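Local coordinates for protein ethylbenzene dehydrogenase alpha-subunit (Aromatoleum aromaticum, PDB 2IVF) that carries a molybdenum atom, two pterin guanine dinucleotide ligands and an iron/sulfur cluster as the alpha-subunit of a molybdopterin oxidoreductase family dehydrogenase, at residues A[816-821]-A[944-949]; A[541-546]-A[954-959]; A[575-580]-A[940-945]. All coordinates share one frame; numbering follows the deposited sequence.

Interaction 1: A[816-821]-A[944-949]; sequences LDHDWY and HLAGGY
L816 and Y949 meet obliquely, the leucine methyl CD2 lying 4.0 Å from the ring carbon CE2. At D817 the contact turns polar: OD1, near the tyrosine ring plane, accepts a hydrogen bond from Y949 OH, modelled at 2.4 Å, so short that its exact length is doubtful, while OD2 is held by the backbone N of F342. H818 makes both a hydrogen bond and ring contacts. Its CB points toward 944-949 and CG is anti to the backbone N (chi1 -176°); NE2 donates to G947 O over 2.6 Å, close to the C=O axis although the N-H...O angle is only 132°. ND1 accepts from W820 N at 3.2 Å, an N-cap for the following helix; the two bonds fix the ring's rotation. H818 CB sits over a face of Y949, and the imidazole edge points at that face in an offset edge-to-face pair. W820 CE3 packs 3.7 Å from A946 CB. The indole NE1 is bonded to E580. Y821 OH lies at the edge of the H944 ring, whose NE2 is hydrogen-bonded to D455 OD2. The buried contact joins the start of helix 819-824 to the loop between strands 915-917 and 969-975, with helix 574-583 beside W820 and helix 226-232 touching L816, Y821 and H944.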
loop_
_atom_site.group_PDB
_atom_site.type_symbol
_atom_site.label_atom_id
_atom_site.label_comp_id
_atom_site.label_asym_id
_atom_site.label_seq_id
_atom_site.Cartn_x
_atom_site.Cartn_y
_atom_site.Cartn_z
ATOM N N LEU A 816 -31.921 -16.027 -15.261
ATOM C CA LEU A 816 -32.764 -14.913 -14.764
ATOM C C LEU A 816 -33.796 -14.621 -15.826
ATOM O O LEU A 816 -33.491 -14.030 -16.856
ATOM C CB LEU A 816 -31.942 -13.678 -14.430
ATOM C CG LEU A 816 -30.785 -13.979 -13.462
ATOM C CD1 LEU A 816 -29.834 -12.775 -13.320
ATOM C CD2 LEU A 816 -31.293 -14.388 -12.080
ATOM N N ASP A 817 -35.009 -15.081 -15.580
ATOM C CA ASP A 817 -36.063 -15.074 -16.622
ATOM C C ASP A 817 -36.966 -13.840 -16.585
ATOM O O ASP A 817 -38.050 -13.846 -17.136
ATOM C CB ASP A 817 -36.829 -16.391 -16.625
ATOM C CG ASP A 817 -37.833 -16.518 -15.480
ATOM O OD1 ASP A 817 -37.627 -15.905 -14.395
ATOM O OD2 ASP A 817 -38.837 -17.223 -15.675
ATOM N N HIS A 818 -36.462 -12.791 -15.950
ATOM C CA HIS A 818 -37.068 -11.472 -15.880
ATOM C C HIS A 818 -36.994 -10.873 -17.279
ATOM O O HIS A 818 -35.974 -10.977 -17.955
ATOM C CB HIS A 818 -36.238 -10.657 -14.866
ATOM C CG HIS A 818 -36.759 -9.290 -14.567
ATOM N ND1 HIS A 818 -36.696 -8.248 -15.470
ATOM C CD2 HIS A 818 -37.302 -8.774 -13.435
ATOM C CE1 HIS A 818 -37.225 -7.163 -14.924
ATOM N NE2 HIS A 818 -37.602 -7.455 -13.689
ATOM N N ASP A 819 -38.072 -10.216 -17.696
ATOM C CA ASP A 819 -38.192 -9.626 -19.048
ATOM C C ASP A 819 -37.017 -8.781 -19.490
ATOM O O ASP A 819 -36.564 -8.904 -20.624
ATOM C CB ASP A 819 -39.480 -8.799 -19.145
ATOM C CG ASP A 819 -40.732 -9.665 -19.093
ATOM O OD1 ASP A 819 -40.643 -10.881 -19.382
ATOM O OD2 ASP A 819 -41.817 -9.113 -18.794
ATOM N N TRP A 820 -36.506 -7.941 -18.601
ATOM C CA TRP A 820 -35.371 -7.091 -18.945
ATOM C C TRP A 820 -34.146 -7.918 -19.307
ATOM O O TRP A 820 -33.408 -7.592 -20.248
ATOM C CB TRP A 820 -35.006 -6.176 -17.788
ATOM C CG TRP A 820 -35.969 -5.047 -17.536
ATOM C CD1 TRP A 820 -37.259 -4.973 -17.854
ATOM C CD2 TRP A 820 -35.673 -3.890 -16.756
ATOM N NE1 TRP A 820 -37.800 -3.786 -17.392
ATOM C CE2 TRP A 820 -36.831 -3.114 -16.697
ATOM C CE3 TRP A 820 -34.521 -3.434 -16.122
ATOM C CZ2 TRP A 820 -36.869 -1.885 -16.040
ATOM C CZ3 TRP A 820 -34.559 -2.225 -15.463
ATOM C CH2 TRP A 820 -35.724 -1.473 -15.420
ATOM N N TYR A 821 -33.878 -8.953 -18.520
ATOM C CA TYR A 821 -32.754 -9.852 -18.791
ATOM C C TYR A 821 -32.900 -10.706 -20.044
ATOM O O TYR A 821 -31.964 -10.836 -20.846
ATOM C CB TYR A 821 -32.456 -10.730 -17.564
ATOM C CG TYR A 821 -31.747 -9.937 -16.494
ATOM C CD1 TYR A 821 -32.418 -8.947 -15.779
ATOM C CD2 TYR A 821 -30.398 -10.157 -16.215
ATOM C CE1 TYR A 821 -31.777 -8.215 -14.823
ATOM C CE2 TYR A 821 -29.771 -9.441 -15.282
ATOM C CZ TYR A 821 -30.439 -8.473 -14.591
ATOM O OH TYR A 821 -29.764 -7.774 -13.663
ATOM N N HIS A 944 -29.652 -3.090 -13.473
ATOM C CA HIS A 944 -29.704 -3.034 -12.018
ATOM C C HIS A 944 -30.723 -2.088 -11.413
ATOM O O HIS A 944 -30.777 -1.963 -10.207
ATOM C CB HIS A 944 -28.321 -2.833 -11.445
ATOM C CG HIS A 944 -27.367 -3.903 -11.845
ATOM N ND1 HIS A 944 -26.063 -3.936 -11.389
ATOM C CD2 HIS A 944 -27.538 -5.025 -12.585
ATOM C CE1 HIS A 944 -25.442 -4.976 -11.924
ATOM N NE2 HIS A 944 -26.324 -5.677 -12.621
ATOM N N LEU A 945 -31.594 -1.517 -12.260
ATOM C CA LEU A 945 -32.789 -0.820 -11.834
ATOM C C LEU A 945 -33.939 -1.812 -11.737
ATOM O O LEU A 945 -35.003 -1.470 -11.270
ATOM C CB LEU A 945 -33.120 0.286 -12.834
ATOM C CG LEU A 945 -32.136 1.475 -12.809
ATOM C CD1 LEU A 945 -32.187 2.260 -14.114
ATOM C CD2 LEU A 945 -32.416 2.378 -11.588
ATOM N N ALA A 946 -33.722 -3.058 -12.151
ATOM C CA ALA A 946 -34.819 -4.011 -12.240
ATOM C C ALA A 946 -35.390 -4.338 -10.877
ATOM O O ALA A 946 -34.666 -4.451 -9.923
ATOM C CB ALA A 946 -34.379 -5.298 -12.941
ATOM N N GLY A 947 -36.703 -4.522 -10.823
ATOM C CA GLY A 947 -37.356 -5.086 -9.661
ATOM C C GLY A 947 -38.273 -6.209 -10.117
ATOM O O GLY A 947 -38.086 -6.782 -11.192
ATOM N N GLY A 948 -39.262 -6.530 -9.296
ATOM C CA GLY A 948 -40.247 -7.560 -9.634
ATOM C C GLY A 948 -39.609 -8.927 -9.749
ATOM O O GLY A 948 -40.007 -9.734 -10.585
ATOM N N TYR A 949 -38.580 -9.173 -8.936
ATOM C CA TYR A 949 -37.920 -10.463 -8.903
ATOM C C TYR A 949 -37.251 -10.597 -7.545
ATOM O O TYR A 949 -36.574 -9.690 -7.083
ATOM C CB TYR A 949 -36.841 -10.520 -9.978
ATOM C CG TYR A 949 -36.611 -11.840 -10.642
ATOM C CD1 TYR A 949 -37.604 -12.416 -11.400
ATOM C CD2 TYR A 949 -35.365 -12.477 -10.568
ATOM C CE1 TYR A 949 -37.407 -13.582 -12.040
ATOM C CE2 TYR A 949 -35.142 -13.664 -11.228
ATOM C CZ TYR A 949 -36.188 -14.215 -11.958
ATOM O OH TYR A 949 -36.047 -15.358 -12.637
#

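Interaction 2: A[541-546]-A[954-959]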
loop_
_atom_site.group_PDB
_atom_site.type_symbol
_atom_site.label_atom_id
_atom_site.label_comp_id
_atom_site.label_asym_id
_atom_site.label_seq_id
_atom_site.Cartn_x
_atom_site.Cartn_y
_atom_site.Cartn_z
ATOM N N VAL A 541 -34.024 4.761 7.567
ATOM C CA VAL A 541 -32.916 5.539 8.120
ATOM C C VAL A 541 -32.228 6.458 7.100
ATOM O O VAL A 541 -31.164 7.016 7.405
ATOM C CB VAL A 541 -31.865 4.617 8.808
ATOM C CG1 VAL A 541 -32.580 3.658 9.827
ATOM C CG2 VAL A 541 -31.102 3.836 7.779
ATOM N N GLY A 542 -32.792 6.585 5.889
ATOM C CA GLY A 542 -32.291 7.564 4.875
ATOM C C GLY A 542 -31.075 7.148 4.050
ATOM O O GLY A 542 -30.390 7.998 3.446
ATOM N N LEU A 543 -30.800 5.842 4.036
ATOM C CA LEU A 543 -29.743 5.290 3.211
ATOM C C LEU A 543 -30.357 5.013 1.853
ATOM O O LEU A 543 -31.352 4.286 1.750
ATOM C CB LEU A 543 -29.198 4.008 3.804
ATOM C CG LEU A 543 -28.399 4.224 5.090
ATOM C CD1 LEU A 543 -28.266 2.936 5.873
ATOM C CD2 LEU A 543 -27.022 4.808 4.768
ATOM N N VAL A 544 -29.763 5.599 0.822
ATOM C CA VAL A 544 -30.416 5.687 -0.487
ATOM C C VAL A 544 -29.423 5.295 -1.593
ATOM O O VAL A 544 -28.212 5.511 -1.454
ATOM C CB VAL A 544 -31.010 7.128 -0.710
ATOM C CG1 VAL A 544 -31.884 7.513 0.471
ATOM C CG2 VAL A 544 -29.875 8.152 -0.876
ATOM N N PRO A 545 -29.918 4.669 -2.675
ATOM C CA PRO A 545 -29.049 4.363 -3.841
ATOM C C PRO A 545 -28.406 5.632 -4.365
ATOM O O PRO A 545 -29.141 6.584 -4.618
ATOM C CB PRO A 545 -30.032 3.805 -4.891
ATOM C CG PRO A 545 -31.411 4.171 -4.398
ATOM C CD PRO A 545 -31.301 4.219 -2.895
ATOM N N PRO A 546 -27.066 5.694 -4.445
ATOM C CA PRO A 546 -26.354 6.925 -4.879
ATOM C C PRO A 546 -26.538 7.360 -6.343
ATOM O O PRO A 546 -26.470 8.567 -6.637
ATOM C CB PRO A 546 -24.892 6.612 -4.538
ATOM C CG PRO A 546 -24.830 5.141 -4.540
ATOM C CD PRO A 546 -26.123 4.630 -4.074
ATOM N N TYR A 954 -32.984 -3.731 -3.340
ATOM C CA TYR A 954 -32.036 -2.882 -2.675
ATOM C C TYR A 954 -32.282 -2.879 -1.177
ATOM O O TYR A 954 -33.412 -2.688 -0.703
ATOM C CB TYR A 954 -32.090 -1.434 -3.212
ATOM C CG TYR A 954 -31.233 -0.495 -2.380
ATOM C CD1 TYR A 954 -29.849 -0.630 -2.360
ATOM C CD2 TYR A 954 -31.800 0.461 -1.541
ATOM C CE1 TYR A 954 -29.039 0.207 -1.562
ATOM C CE2 TYR A 954 -30.992 1.309 -0.764
ATOM C CZ TYR A 954 -29.632 1.163 -0.760
ATOM O OH TYR A 954 -28.822 1.971 0.023
ATOM N N TYR A 955 -31.203 -3.083 -0.440
ATOM C CA TYR A 955 -31.139 -2.697 0.959
ATOM C C TYR A 955 -29.671 -2.316 1.143
ATOM O O TYR A 955 -28.886 -2.450 0.205
ATOM C CB TYR A 955 -31.585 -3.826 1.879
ATOM C CG TYR A 955 -30.813 -5.125 1.702
ATOM C CD1 TYR A 955 -29.610 -5.326 2.366
ATOM C CD2 TYR A 955 -31.301 -6.173 0.910
ATOM C CE1 TYR A 955 -28.891 -6.513 2.234
ATOM C CE2 TYR A 955 -30.552 -7.380 0.770
ATOM C CZ TYR A 955 -29.366 -7.542 1.447
ATOM O OH TYR A 955 -28.596 -8.720 1.345
ATOM N N PHE A 956 -29.320 -1.838 2.331
ATOM C CA PHE A 956 -28.062 -1.141 2.557
ATOM C C PHE A 956 -26.879 -1.975 2.044
ATOM O O PHE A 956 -26.771 -3.169 2.352
ATOM C CB PHE A 956 -27.931 -0.817 4.042
ATOM C CG PHE A 956 -26.633 -0.128 4.427
ATOM C CD1 PHE A 956 -26.132 0.937 3.694
ATOM C CD2 PHE A 956 -25.961 -0.521 5.573
ATOM C CE1 PHE A 956 -24.945 1.575 4.076
ATOM C CE2 PHE A 956 -24.768 0.116 5.956
ATOM C CZ PHE A 956 -24.273 1.160 5.196
ATOM N N MET A 957 -26.029 -1.311 1.250
ATOM C CA MET A 957 -24.849 -1.863 0.592
ATOM C C MET A 957 -25.099 -2.880 -0.516
ATOM O O MET A 957 -24.139 -3.372 -1.146
ATOM C CB MET A 957 -23.899 -2.452 1.634
ATOM C CG MET A 957 -23.536 -1.463 2.713
ATOM S SD MET A 957 -22.391 -2.154 3.904
ATOM C CE MET A 957 -23.328 -3.616 4.283
ATOM N N ASN A 958 -26.361 -3.190 -0.778
ATOM C CA ASN A 958 -26.712 -4.295 -1.644
ATOM C C ASN A 958 -27.761 -3.903 -2.660
ATOM O O ASN A 958 -28.895 -3.670 -2.325
ATOM C CB ASN A 958 -27.273 -5.454 -0.813
ATOM C CG ASN A 958 -26.243 -6.088 0.053
ATOM O OD1 ASN A 958 -25.704 -7.144 -0.288
ATOM N ND2 ASN A 958 -25.928 -5.446 1.175
ATOM N N GLY A 959 -27.377 -3.846 -3.916
ATOM C CA GLY A 959 -28.355 -3.638 -4.974
ATOM C C GLY A 959 -28.366 -2.199 -5.432
ATOM O O GLY A 959 -27.615 -1.375 -4.928
#
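L543 and F956 bring their backbones nearest, CA to CA 6.7 Å, where the short strand 543-544 faces a type II beta turn running from Y955 to N958. The turn is closed in both directions between Y955 and N958, and N958 ND2 adds a bond of 2.7 Å to F956 O, with the donor tilted 24° from the carbonyl plane. L543 CD1 sits over one face of the F956 ring, 3.9 Å from its centroid, in a CH-pi contact; its nearest ring atom is CD1 at 3.6 Å. CG of M957 covers the centre of the opposite face, leaving the phenyl ring sandwiched between aliphatic groups. The CG of F956 stands anti to the backbone N (chi1 178°). Farther along, P545 CD approaches Y954 CE2 obliquely at 3.6 Å. The tyrosine hydroxyl lies 3.7 Å from V544 C and is hydrogen-bonded to D216 OD2, which also accepts from M957 N, tying the tyrosine to the turn. Strand 543-544 pairs in parallel with strand 214-215, helix 197-210 packs on L543 and F956, and T538 of helix 526-540 bonds F956 N, so the turn packs against several elements of the molybdopterin oxidoreductase region.

Interaction 3: A[575-580]-A[940-945]; sequences GAYLDE and PKPLHL
Y577 and P942 form one close part of this contact, L578 and L945 the other. The proline ring carbon CB comes to 3.5 Å from Y577 CD2, approaching the phenol obliquely and also touching CG and CE2. L945 CD1 presses equally near the helix backbone, 3.5 Å from L578 N, and lies 3.9 Å from Y577 CB. Its second methyl, CD2, meets L578 CD1 at 3.9 Å, the two leucine side chains crossing at a slant. L578 CG is anti to the backbone N (chi1 179°), and M548, Y551 and Y552 of helix 546-553 pack on this leucine from beyond the contact. All of this is apolar packing between side chains and main chain. The structural pairing is that of an alpha-helix, 574-583, with a single 3-10 turn, 942-945, whose own bonds run from H944 N to K941 O and from L945 N to P942 O. That turn belongs to the long connection between strands 915-917 and 969-975 in the chain's C-terminal region, and the helix is part of the molybdopterin oxidoreductase region. The packing is looser toward L943, whose CD2 only reaches 4.4 Å from Y577 CE1; this leucine packs instead on W820, Y821 and A824 of helix 819-824. On the helix side, D579 is turned to solvent and the partly exposed E580 uses its carboxylate in salt bridges to K572 and K584. Beyond the 3-10 turn, K941 NZ forms salt bridges with D455 and E826, and it also bonds H453.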
loop_
_atom_site.group_PDB
_atom_site.type_symbol
_atom_site.label_atom_id
_atom_site.label_comp_id
_atom_site.label_asym_id
_atom_site.label_seq_id
_atom_site.Cartn_x
_atom_site.Cartn_y
_atom_site.Cartn_z
ATOM N N GLY A 575 -31.849 6.218 -18.046
ATOM C CA GLY A 575 -32.991 7.002 -17.558
ATOM C C GLY A 575 -34.354 6.526 -18.011
ATOM O O GLY A 575 -35.366 6.698 -17.305
ATOM N N ALA A 576 -34.382 5.954 -19.209
ATOM C CA ALA A 576 -35.561 5.298 -19.743
ATOM C C ALA A 576 -35.916 4.046 -18.939
ATOM O O ALA A 576 -37.080 3.820 -18.610
ATOM C CB ALA A 576 -35.351 4.959 -21.203
ATOM N N TYR A 577 -34.916 3.231 -18.627
ATOM C CA TYR A 577 -35.101 2.130 -17.703
ATOM C C TYR A 577 -35.543 2.621 -16.314
ATOM O O TYR A 577 -36.440 2.039 -15.711
ATOM C CB TYR A 577 -33.815 1.319 -17.578
ATOM C CG TYR A 577 -33.593 0.292 -18.684
ATOM C CD1 TYR A 577 -34.279 -0.921 -18.682
ATOM C CD2 TYR A 577 -32.666 0.516 -19.693
ATOM C CE1 TYR A 577 -34.042 -1.900 -19.679
ATOM C CE2 TYR A 577 -32.426 -0.440 -20.700
ATOM C CZ TYR A 577 -33.114 -1.651 -20.699
ATOM O OH TYR A 577 -32.884 -2.590 -21.717
ATOM N N LEU A 578 -34.936 3.703 -15.822
ATOM C CA LEU A 578 -35.365 4.306 -14.544
ATOM C C LEU A 578 -36.841 4.687 -14.533
ATOM O O LEU A 578 -37.575 4.356 -13.595
ATOM C CB LEU A 578 -34.516 5.544 -14.233
ATOM C CG LEU A 578 -34.809 6.329 -12.952
ATOM C CD1 LEU A 578 -34.689 5.488 -11.716
ATOM C CD2 LEU A 578 -33.853 7.492 -12.893
ATOM N N ASP A 579 -37.268 5.397 -15.570
ATOM C CA ASP A 579 -38.669 5.780 -15.674
ATOM C C ASP A 579 -39.592 4.582 -15.640
ATOM O O ASP A 579 -40.654 4.646 -15.038
ATOM C CB ASP A 579 -38.926 6.585 -16.947
ATOM C CG ASP A 579 -38.506 8.038 -16.810
ATOM O OD1 ASP A 579 -37.883 8.416 -15.772
ATOM O OD2 ASP A 579 -38.795 8.800 -17.757
ATOM N N GLU A 580 -39.211 3.513 -16.335
ATOM C CA GLU A 580 -40.011 2.295 -16.384
ATOM C C GLU A 580 -40.052 1.653 -14.996
ATOM O O GLU A 580 -41.090 1.211 -14.519
ATOM C CB GLU A 580 -39.406 1.324 -17.394
ATOM C CG GLU A 580 -40.290 0.127 -17.623
ATOM C CD GLU A 580 -39.594 -1.003 -18.339
ATOM O OE1 GLU A 580 -38.597 -0.762 -19.044
ATOM O OE2 GLU A 580 -40.061 -2.144 -18.202
ATOM N N PRO A 940 -23.938 3.651 -14.887
ATOM C CA PRO A 940 -24.503 2.564 -14.121
ATOM C C PRO A 940 -25.192 1.570 -15.020
ATOM O O PRO A 940 -25.814 1.964 -16.004
ATOM C CB PRO A 940 -25.529 3.259 -13.216
ATOM C CG PRO A 940 -25.330 4.696 -13.381
ATOM C CD PRO A 940 -24.741 4.871 -14.741
ATOM N N LYS A 941 -25.126 0.297 -14.656
ATOM C CA LYS A 941 -25.738 -0.758 -15.462
ATOM C C LYS A 941 -27.248 -0.681 -15.326
ATOM O O LYS A 941 -27.778 -0.899 -14.247
ATOM C CB LYS A 941 -25.194 -2.164 -15.094
ATOM C CG LYS A 941 -25.803 -3.249 -16.002
ATOM C CD LYS A 941 -24.899 -4.446 -16.142
ATOM C CE LYS A 941 -25.593 -5.592 -16.863
ATOM N NZ LYS A 941 -24.624 -6.696 -17.186
ATOM N N PRO A 942 -27.950 -0.310 -16.407
ATOM C CA PRO A 942 -29.384 -0.080 -16.289
ATOM C C PRO A 942 -30.210 -1.281 -15.805
ATOM O O PRO A 942 -31.263 -1.076 -15.205
ATOM C CB PRO A 942 -29.799 0.283 -17.715
ATOM C CG PRO A 942 -28.637 0.802 -18.317
ATOM C CD PRO A 942 -27.492 -0.036 -17.771
ATOM N N LEU A 943 -29.727 -2.514 -16.062
ATOM C CA LEU A 943 -30.467 -3.718 -15.674
ATOM C C LEU A 943 -30.543 -3.792 -14.150
ATOM O O LEU A 943 -31.433 -4.427 -13.600
ATOM C CB LEU A 943 -29.801 -4.986 -16.212
ATOM C CG LEU A 943 -29.844 -5.172 -17.730
ATOM C CD1 LEU A 943 -29.232 -6.548 -18.056
ATOM C CD2 LEU A 943 -31.252 -5.030 -18.216
ATOM N N HIS A 944 -29.652 -3.090 -13.473
ATOM C CA HIS A 944 -29.704 -3.034 -12.018
ATOM C C HIS A 944 -30.723 -2.088 -11.413
ATOM O O HIS A 944 -30.777 -1.963 -10.207
ATOM C CB HIS A 944 -28.321 -2.833 -11.445
ATOM C CG HIS A 944 -27.367 -3.903 -11.845
ATOM N ND1 HIS A 944 -26.063 -3.936 -11.389
ATOM C CD2 HIS A 944 -27.538 -5.025 -12.585
ATOM C CE1 HIS A 944 -25.442 -4.976 -11.924
ATOM N NE2 HIS A 944 -26.324 -5.677 -12.621
ATOM N N LEU A 945 -31.594 -1.517 -12.260
ATOM C CA LEU A 945 -32.789 -0.820 -11.834
ATOM C C LEU A 945 -33.939 -1.812 -11.737
ATOM O O LEU A 945 -35.003 -1.470 -11.270
ATOM C CB LEU A 945 -33.120 0.286 -12.834
ATOM C CG LEU A 945 -32.136 1.475 -12.809
ATOM C CD1 LEU A 945 -32.187 2.260 -14.114
ATOM C CD2 LEU A 945 -32.416 2.378 -11.588
#

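Overall arrangement
All three contacts use one long connection, between strands 915-917 and 969-975, whose successive pieces meet parts of the chain that are not in sequence order: segment 940-945 packs on helix 574-583, segment 944-949 on the start of helix 819-824, and segment 954-959 on strand 543-544. Interactions 1 and 3 share H944 and L945, have centres about 11 Å apart and touch directly, W820 NE1 lying 2.9 Å from E580 OE2. Interaction 2, about 18 and 16 Å from them between centres, lies nearer the centre of the folded chain. Interactions 2 and 3 join the connection to the molybdopterin oxidoreductase region hundreds of residues earlier, interaction 1 to a helix about 120 residues earlier.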